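PDB 5US7: minor capsid protein VP1, which assembles in 60 copies into the T=1 icosahedral capsid of human bocavirus 3, its longest form probably adding a phospholipase A2-like N-terminal region. Local coordinates for residues F63-Q68 with I445-A450; H198-M203 with A325-G330. One frame throughout, in Å; residues are numbered along the deposited sequence.

Interaction 1. Residues F63-Q68 with I445-A450; sequences FLVKIQ and IFIKMA
The contact begins at Phe63, whose CG is tucked between N and C of its own backbone (chi1 64°). The ring extends toward the other strand and meets Ile447 tip to tip, CE1 lying 4.1 Å from CD1 of Ile447. Two residues on, Val65 is the middle of the contact. Its CG1 is anti to the backbone N, and CG2 of Val65 rests 4.0 Å from CD1 of Ile447. The branch point takes the methyl end of Met449, with CB of Val65 3.5 Å from CE of Met449; CG1 shares that methyl and also lies near CA of Lys448. The approach depends on the methionine chain being bent at chi2 (-60°) and again at chi3, which turns the methyl back along its own strand. After Val65 the first segment leaves its strand. Lys66 contributes its carbonyl, O lying 3.6 Å from CG of Met449, while its NZ points off to a hydrogen bond with Asn459 of a second subunit. Ile67 starts away from the contact, but CD1 returns to lie 3.9 Å from CB of Met449, the two chains crossing at about a right angle. No hydrogen bond joins the segments: two strands inclined at 58° simply interleave apolar groups. Strand 54-65 pairs with strand 466-482, and strand 445-449 lies between 96-98 and 156-160, so the contact bridges the two facing sheets of the parvovirus jelly roll. Leu188 of strand 185-190 touches both Val65 and Ile447, and Phe98 sets its ring edge-to-face with Phe63.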
# COMPACT_ATOMS: atom_id res chain seq x y z
N PHE A 63 9.14 36.14 94.99
CA PHE A 63 10.01 37.25 95.34
C PHE A 63 9.19 38.51 95.51
O PHE A 63 8.01 38.55 95.17
CB PHE A 63 11.10 37.48 94.29
CG PHE A 63 10.58 37.87 92.94
CD1 PHE A 63 10.35 39.19 92.64
CD2 PHE A 63 10.36 36.93 91.98
CE1 PHE A 63 9.88 39.54 91.41
CE2 PHE A 63 9.90 37.29 90.75
CZ PHE A 63 9.66 38.59 90.47
N LEU A 64 9.81 39.55 96.07
CA LEU A 64 9.23 40.88 95.99
C LEU A 64 10.33 41.90 95.80
O LEU A 64 11.50 41.66 96.12
CB LEU A 64 8.37 41.23 97.21
CG LEU A 64 8.91 41.55 98.59
CD1 LEU A 64 9.33 43.00 98.68
CD2 LEU A 64 7.83 41.30 99.57
N VAL A 65 9.94 43.05 95.27
CA VAL A 65 10.86 44.11 94.88
C VAL A 65 10.34 45.42 95.45
O VAL A 65 9.16 45.74 95.31
CB VAL A 65 10.97 44.21 93.35
CG1 VAL A 65 11.98 45.25 92.96
CG2 VAL A 65 11.31 42.88 92.75
N LYS A 66 11.21 46.18 96.10
CA LYS A 66 10.87 47.46 96.70
C LYS A 66 11.28 48.61 95.79
O LYS A 66 11.64 48.42 94.63
CB LYS A 66 11.52 47.57 98.08
CG LYS A 66 10.98 46.62 99.09
CD LYS A 66 11.74 46.75 100.38
CE LYS A 66 11.22 45.79 101.43
NZ LYS A 66 12.00 45.89 102.69
N ILE A 67 11.20 49.84 96.32
CA ILE A 67 11.55 51.02 95.53
C ILE A 67 13.06 51.25 95.49
O ILE A 67 13.60 51.64 94.45
CB ILE A 67 10.81 52.26 96.06
CG1 ILE A 67 9.32 52.14 95.79
CG2 ILE A 67 11.35 53.51 95.43
CD1 ILE A 67 9.01 52.03 94.32
N GLN A 68 13.77 51.01 96.59
CA GLN A 68 15.23 51.07 96.56
C GLN A 68 15.80 52.43 96.19
O GLN A 68 16.06 52.69 95.02
CB GLN A 68 15.79 50.01 95.61
CG GLN A 68 15.51 48.60 96.02
CD GLN A 68 15.97 48.31 97.42
OE1 GLN A 68 16.99 48.82 97.86
NE2 GLN A 68 15.23 47.47 98.12
N ILE A 445 20.43 39.21 86.44
CA ILE A 445 19.14 39.74 86.03
C ILE A 445 18.75 40.84 87.00
O ILE A 445 18.69 40.62 88.21
CB ILE A 445 18.07 38.64 85.99
CG1 ILE A 445 18.44 37.60 84.95
CG2 ILE A 445 16.74 39.22 85.65
CD1 ILE A 445 17.59 36.37 85.02
N PHE A 446 18.51 42.03 86.47
CA PHE A 446 18.18 43.20 87.26
C PHE A 446 16.71 43.51 87.13
O PHE A 446 16.10 43.27 86.09
CB PHE A 446 19.00 44.40 86.84
CG PHE A 446 20.46 44.23 87.05
CD1 PHE A 446 21.01 44.51 88.27
CD2 PHE A 446 21.26 43.78 86.05
CE1 PHE A 446 22.35 44.35 88.48
CE2 PHE A 446 22.59 43.62 86.25
CZ PHE A 446 23.14 43.91 87.46
N ILE A 447 16.14 44.05 88.20
CA ILE A 447 14.72 44.35 88.23
C ILE A 447 14.50 45.55 89.12
O ILE A 447 15.18 45.71 90.14
CB ILE A 447 13.92 43.12 88.70
CG1 ILE A 447 12.43 43.39 88.67
CG2 ILE A 447 14.35 42.69 90.07
CD1 ILE A 447 11.61 42.16 88.85
N LYS A 448 13.57 46.41 88.74
CA LYS A 448 13.16 47.49 89.61
C LYS A 448 11.73 47.87 89.29
O LYS A 448 11.20 47.51 88.24
CB LYS A 448 14.03 48.73 89.48
CG LYS A 448 13.78 49.50 88.23
CD LYS A 448 14.54 50.78 88.27
CE LYS A 448 14.26 51.59 87.05
NZ LYS A 448 15.01 52.87 87.10
N MET A 449 11.13 48.61 90.20
CA MET A 449 9.78 49.11 90.00
C MET A 449 9.79 50.32 89.09
O MET A 449 10.50 51.30 89.36
CB MET A 449 9.14 49.47 91.34
CG MET A 449 8.94 48.30 92.25
SD MET A 449 7.88 47.10 91.46
CE MET A 449 9.10 45.93 90.90
N ALA A 450 9.02 50.25 88.02
CA ALA A 450 8.82 51.42 87.17
C ALA A 450 8.34 52.58 88.02
O ALA A 450 7.43 52.44 88.83
CB ALA A 450 7.81 51.10 86.07

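Interaction 2. Residues H198-M203 with A325-G330; sequences HELAEM and ANINSG
Two long connections of the jelly roll meet here. Residues 198-203 lie in the loop that follows strand 185-190, and residues 325-330 in the much longer insertion that separates strand 236-248 from strand 445-449. Neither segment is a helix or strand, and side chains rather than paired backbones carry the contact. Ile327 is the centre. Its CG2, anti to the carbonyl carbon, lies against the backbone at Leu200, 3.4 Å from N of Leu200. The leucine lies alongside it, both chains pointing the same way, with CD1 of Leu200 3.5 Å from CG2 of Ile327. Two acids, Glu199 and Glu202, approach the same isoleucine and its neighbours. Glu199, bent at chi2 (-67°), crosses the isoleucine obliquely and brings OE1 3.1 Å from CA of Ile327. Glu202 instead runs out extended beyond CG, and its carboxylate lies alongside the second segment, spanning from Asn326 to Asn328. OE1 of Glu202 lies 3.1 Å from ND2 of Asn326, the carboxylate and amide planes standing 82° apart; OE2 of Glu202 lies 3.1 Å from CB of Asn328. The two carboxylates also sit next to each other, which would probably raise the proton affinity of at least one of them. Asn326 and Asn328 are open to solvent, whereas Glu199 and Leu200 are buried. Helix 210-215 adds Glu210 against Ile327, and Ile501 of a third subunit packs on Met203. Long insertions between jelly-roll strands, which build much of the capsid surface, are characteristic of parvovirus capsid proteins, and here two of them meet.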
# COMPACT_ATOMS: atom_id res chain seq x y z
N HIS A 198 38.17 54.66 97.70
CA HIS A 198 37.89 55.96 98.31
C HIS A 198 39.17 56.67 98.69
O HIS A 198 39.33 57.86 98.41
CB HIS A 198 36.97 55.78 99.51
CG HIS A 198 36.53 57.07 100.11
ND1 HIS A 198 37.28 57.76 101.03
CD2 HIS A 198 35.42 57.81 99.90
CE1 HIS A 198 36.64 58.86 101.38
NE2 HIS A 198 35.51 58.92 100.71
N GLU A 199 40.10 55.97 99.33
CA GLU A 199 41.49 56.38 99.30
C GLU A 199 41.93 56.38 97.85
O GLU A 199 41.31 55.74 97.01
CB GLU A 199 42.34 55.42 100.12
CG GLU A 199 42.06 55.48 101.60
CD GLU A 199 42.50 56.79 102.17
OE1 GLU A 199 43.59 57.24 101.78
OE2 GLU A 199 41.77 57.38 103.00
N LEU A 200 43.00 57.11 97.54
CA LEU A 200 43.36 57.24 96.13
C LEU A 200 42.20 57.89 95.39
O LEU A 200 41.39 57.18 94.79
CB LEU A 200 43.68 55.89 95.48
CG LEU A 200 45.04 55.20 95.58
CD1 LEU A 200 45.31 54.74 96.98
CD2 LEU A 200 45.05 54.03 94.62
N ALA A 201 42.14 59.23 95.39
CA ALA A 201 40.96 60.06 95.20
C ALA A 201 40.11 60.21 96.45
O ALA A 201 38.88 60.11 96.38
CB ALA A 201 40.07 59.53 94.07
N GLU A 202 40.76 60.44 97.58
CA GLU A 202 40.06 60.88 98.78
C GLU A 202 39.19 62.11 98.45
O GLU A 202 37.99 62.05 98.70
CB GLU A 202 41.04 61.19 99.92
CG GLU A 202 41.81 60.03 100.48
CD GLU A 202 42.90 60.52 101.41
OE1 GLU A 202 43.24 61.71 101.33
OE2 GLU A 202 43.39 59.73 102.24
N MET A 203 39.72 63.21 97.90
CA MET A 203 41.14 63.55 97.80
C MET A 203 41.40 64.62 98.84
O MET A 203 40.52 65.43 99.12
CB MET A 203 41.52 64.04 96.41
CG MET A 203 40.99 65.41 96.08
SD MET A 203 41.13 65.81 94.34
CE MET A 203 39.61 65.10 93.74
N ALA A 325 50.47 59.68 96.17
CA ALA A 325 49.04 59.46 96.33
C ALA A 325 48.49 59.93 97.66
O ALA A 325 47.31 59.71 97.93
CB ALA A 325 48.71 57.98 96.14
N ASN A 326 49.30 60.59 98.50
CA ASN A 326 48.85 60.96 99.84
C ASN A 326 48.42 59.73 100.62
O ASN A 326 49.27 58.98 101.11
CB ASN A 326 47.71 61.98 99.78
CG ASN A 326 47.37 62.56 101.14
OD1 ASN A 326 48.24 62.69 102.00
ND2 ASN A 326 46.11 62.91 101.34
N ILE A 327 47.12 59.59 100.84
CA ILE A 327 46.40 58.45 101.42
C ILE A 327 46.67 58.12 102.88
O ILE A 327 46.61 56.95 103.26
CB ILE A 327 46.55 57.12 100.57
CG1 ILE A 327 47.97 56.54 100.56
CG2 ILE A 327 46.00 57.31 99.18
CD1 ILE A 327 48.07 55.21 99.88
N ASN A 328 47.01 59.13 103.68
CA ASN A 328 46.41 59.25 105.01
C ASN A 328 46.38 57.94 105.80
O ASN A 328 47.40 57.42 106.23
CB ASN A 328 44.99 59.82 104.88
CG ASN A 328 44.43 60.29 106.20
OD1 ASN A 328 45.17 60.70 107.09
ND2 ASN A 328 43.11 60.24 106.33
N SER A 329 45.16 57.44 105.99
CA SER A 329 44.88 56.29 106.83
C SER A 329 45.56 55.04 106.29
O SER A 329 45.99 54.97 105.13
CB SER A 329 43.37 56.05 106.92
OG SER A 329 43.08 54.90 107.69
N GLY A 330 45.66 54.03 107.15
CA GLY A 330 46.57 52.92 106.95
C GLY A 330 46.22 51.93 105.86
O GLY A 330 45.38 52.20 105.00

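In the fold
Interactions 1 and 2 are separate, with centres 35 Å apart and nearest atoms about 21 Å apart. Along the chain the order is nested: 63-68 comes first, then 198-203 and 325-330, and finally 445-450, so interaction 1 closes a span that holds the whole of interaction 2. The first lies in the jelly-roll core, across its facing sheets; the second ties together two of the excursions that leave that core. Strand 185-190, which pairs with 54-65, runs shortly before 198-203 and links the two regions in sequence. Together they illustrate the parvovirus plan: a compact strand framework with long loops that pack on one another and on neighbouring subunits.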